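Local coordinates for protein NAD-dependent dehydrogenase (Rhizobium meliloti, PDB 4Z0P) that reduces glyoxylate and hydroxypyruvate with NADPH as the hydride donor, as a member of the D-isomer-specific 2-hydroxyacid dehydrogenase family, at residues A[235-241]-A[258-262]. Coordinates in Å, arbitrary orientation, origin at the centre of the assembly. Residues are numbered along the deposited sequence.
With NDP (NADPH dihydro-nicotinamide-adenine-dinucleotide phosphate), chain H; OXD (oxalic acid), chain C.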
# COMPACT_ATOMS: atom_id res chain seq x y z
N ARG A 235 -1.49 -17.42 11.07
CA ARG A 235 -2.52 -17.93 11.96
C ARG A 235 -2.35 -17.37 13.34
O ARG A 235 -1.22 -17.16 13.80
CB ARG A 235 -2.43 -19.45 12.04
CG ARG A 235 -2.95 -20.18 10.80
CD ARG A 235 -4.45 -20.12 10.77
NE ARG A 235 -5.04 -20.78 9.62
CZ ARG A 235 -5.31 -20.23 8.46
NH1 ARG A 235 -5.00 -18.96 8.21
NH2 ARG A 235 -5.91 -20.94 7.52
N GLY A 236 -3.47 -17.15 14.01
CA GLY A 236 -3.48 -16.64 15.37
C GLY A 236 -2.80 -17.51 16.39
O GLY A 236 -2.15 -17.02 17.32
N GLY A 237 -2.88 -18.82 16.21
CA GLY A 237 -2.25 -19.73 17.15
C GLY A 237 -0.73 -19.65 17.19
O GLY A 237 -0.11 -20.18 18.11
N SER A 238 -0.12 -18.99 16.20
CA SER A 238 1.33 -18.78 16.19
C SER A 238 1.77 -17.61 17.07
O SER A 238 2.96 -17.45 17.30
CB SER A 238 1.85 -18.59 14.76
OG SER A 238 1.65 -19.77 14.00
N GLN A 239 0.84 -16.82 17.60
CA GLN A 239 1.22 -15.67 18.41
C GLN A 239 0.73 -15.79 19.83
O GLN A 239 -0.21 -16.54 20.14
CB GLN A 239 0.73 -14.37 17.77
CG GLN A 239 -0.76 -14.09 17.94
CD GLN A 239 -1.35 -13.21 16.86
OE1 GLN A 239 -0.71 -12.87 15.85
NE2 GLN A 239 -2.60 -12.82 17.06
N VAL A 240 1.42 -15.08 20.72
CA VAL A 240 1.05 -15.00 22.13
C VAL A 240 0.52 -13.60 22.36
O VAL A 240 1.29 -12.64 22.53
CB VAL A 240 2.24 -15.32 23.08
CG1 VAL A 240 1.78 -15.35 24.52
CG2 VAL A 240 2.86 -16.65 22.70
N GLU A 241 -0.80 -13.46 22.33
CA GLU A 241 -1.42 -12.13 22.41
C GLU A 241 -1.14 -11.40 23.72
O GLU A 241 -1.00 -10.19 23.71
CB GLU A 241 -2.92 -12.21 22.14
CG GLU A 241 -3.14 -12.43 20.65
CD GLU A 241 -4.54 -12.87 20.26
OE1 GLU A 241 -5.47 -12.76 21.07
OE2 GLU A 241 -4.68 -13.30 19.11
N LEU A 258 -2.78 -6.98 12.82
CA LEU A 258 -3.21 -8.35 13.09
C LEU A 258 -4.46 -8.66 12.28
O LEU A 258 -5.49 -8.00 12.46
CB LEU A 258 -3.47 -8.57 14.59
CG LEU A 258 -2.26 -8.26 15.50
CD1 LEU A 258 -2.67 -8.34 16.96
CD2 LEU A 258 -1.10 -9.22 15.20
N ASP A 259 -4.36 -9.66 11.42
CA ASP A 259 -5.49 -10.20 10.67
C ASP A 259 -6.03 -11.48 11.29
O ASP A 259 -7.11 -11.94 10.92
CB ASP A 259 -5.08 -10.52 9.23
CG ASP A 259 -6.28 -10.82 8.33
OD1 ASP A 259 -7.24 -9.97 8.24
OD2 ASP A 259 -6.27 -11.92 7.71
N VAL A 260 -5.24 -12.07 12.19
CA VAL A 260 -5.51 -13.42 12.74
C VAL A 260 -5.29 -13.39 14.24
O VAL A 260 -4.46 -12.61 14.73
CB VAL A 260 -4.66 -14.51 12.05
CG1 VAL A 260 -5.02 -14.60 10.57
CG2 VAL A 260 -3.18 -14.22 12.20
N PHE A 261 -6.06 -14.20 14.96
CA PHE A 261 -6.12 -14.17 16.41
C PHE A 261 -6.20 -15.57 17.00
O PHE A 261 -6.67 -16.49 16.36
CB PHE A 261 -7.30 -13.31 16.88
CG PHE A 261 -7.18 -11.90 16.41
CD1 PHE A 261 -6.45 -10.98 17.12
CD2 PHE A 261 -7.69 -11.54 15.15
CE1 PHE A 261 -6.28 -9.69 16.62
CE2 PHE A 261 -7.53 -10.26 14.65
CZ PHE A 261 -6.81 -9.35 15.38
N GLU A 262 -5.71 -15.70 18.22
CA GLU A 262 -5.70 -17.00 18.91
C GLU A 262 -7.10 -17.61 19.01
O GLU A 262 -7.25 -18.83 18.92
CB GLU A 262 -5.08 -16.88 20.31
CG GLU A 262 -3.60 -16.56 20.33
CD GLU A 262 -3.04 -16.63 21.74
OE1 GLU A 262 -2.97 -17.73 22.32
OE2 GLU A 262 -2.66 -15.59 22.28
PA NDP H . 3.42 -22.54 2.01
O1A NDP H . 3.30 -23.99 2.45
O2A NDP H . 3.65 -22.28 0.56
O5B NDP H . 4.62 -21.93 2.84
C5B NDP H . 4.83 -22.16 4.21
C4B NDP H . 6.19 -21.62 4.57
O4B NDP H . 6.32 -21.72 5.99
C3B NDP H . 7.36 -22.41 3.98
O3B NDP H . 8.38 -21.48 3.65
C2B NDP H . 7.79 -23.30 5.12
O2B NDP H . 9.15 -23.69 5.10
C1B NDP H . 7.54 -22.37 6.28
N9A NDP H . 7.47 -23.14 7.54
C8A NDP H . 6.55 -24.03 7.96
N7A NDP H . 6.80 -24.53 9.15
C5A NDP H . 7.96 -23.92 9.52
C6A NDP H . 8.78 -24.02 10.66
N6A NDP H . 8.47 -24.83 11.71
N1A NDP H . 9.91 -23.26 10.72
C2A NDP H . 10.21 -22.46 9.69
N3A NDP H . 9.52 -22.29 8.56
C4A NDP H . 8.39 -23.05 8.54
O3 NDP H . 2.08 -21.84 2.59
PN NDP H . 1.46 -20.49 1.94
O1N NDP H . 2.53 -19.47 1.73
O2N NDP H . 0.56 -20.83 0.80
O5D NDP H . 0.48 -20.11 3.13
C5D NDP H . 1.03 -19.77 4.39
C4D NDP H . -0.07 -19.67 5.44
O4D NDP H . -0.78 -18.44 5.29
C3D NDP H . -1.17 -20.71 5.39
O3D NDP H . -0.74 -21.94 6.00
C2D NDP H . -2.34 -20.09 6.13
O2D NDP H . -2.28 -20.43 7.53
C1D NDP H . -2.02 -18.58 5.97
N1N NDP H . -3.06 -17.86 5.23
C2N NDP H . -3.80 -16.85 5.83
C3N NDP H . -4.75 -16.15 5.15
C7N NDP H . -5.46 -14.96 5.71
O7N NDP H . -6.49 -14.57 5.14
N7N NDP H . -5.00 -14.37 6.80
C4N NDP H . -5.05 -16.53 3.74
C5N NDP H . -4.23 -17.63 3.19
C6N NDP H . -3.28 -18.22 3.89
P2B NDP H . 9.69 -24.78 4.06
O1X NDP H . 9.68 -24.06 2.74
O2X NDP H . 11.09 -25.04 4.59
O3X NDP H . 8.78 -25.95 4.14
C1 OXD C . -6.69 -19.54 4.21
C2 OXD C . -7.35 -18.60 5.10
O3 OXD C . -6.84 -19.45 2.96
O4 OXD C . -8.44 -18.10 4.77
O5 OXD C . -5.98 -20.43 4.72
O6 OXD C . -6.83 -18.31 6.19
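In the Rossmann-type coenzyme domain of this 2-hydroxyacid dehydrogenase, the loops that follow the adjacent parallel strands 229-232 and 255-258 meet beside the nicotinamide. Arg-235, in the first of these loops, has its CA-to-CB bond pointing away from 258-262, and its guanidinium reaches the oxalate: NH1 and NH2 donate to oxalate O6 and O5, both at 2.8 Å, while Arg-235 NE forms a salt bridge with Asp-78. From the other loop, Asp-259 OD2 accepts a hydrogen bond from the carboxamide N7N of NADPH at 2.9 Å, so substrate-site ligand and coenzyme are gripped from the two loops. At Gly-236 the backbones come closest; its CA-H points at Phe-261 O (CA to O 3.3 Å), where a CB would clash, and its N lies 3.5 Å from Val-260 CG2. A short 3-10 turn, 236-238, then leads to Gln-239, whose terminal amide is held through both polar atoms: OE1 accepts from Asn-232 ND2, and NE2 donates to Val-260 O and Glu-241 OE2, each 3.0 Å away. Past the N-cap residue Val-240, Glu-241 starts helix 241-250 and exchanges reciprocal backbone-to-carboxylate bonds with Glu-262: Glu-241 N donates to Glu-262 OE2 at 2.8 Å, and Glu-262 N to Glu-241 OE2, also at 2.8 Å.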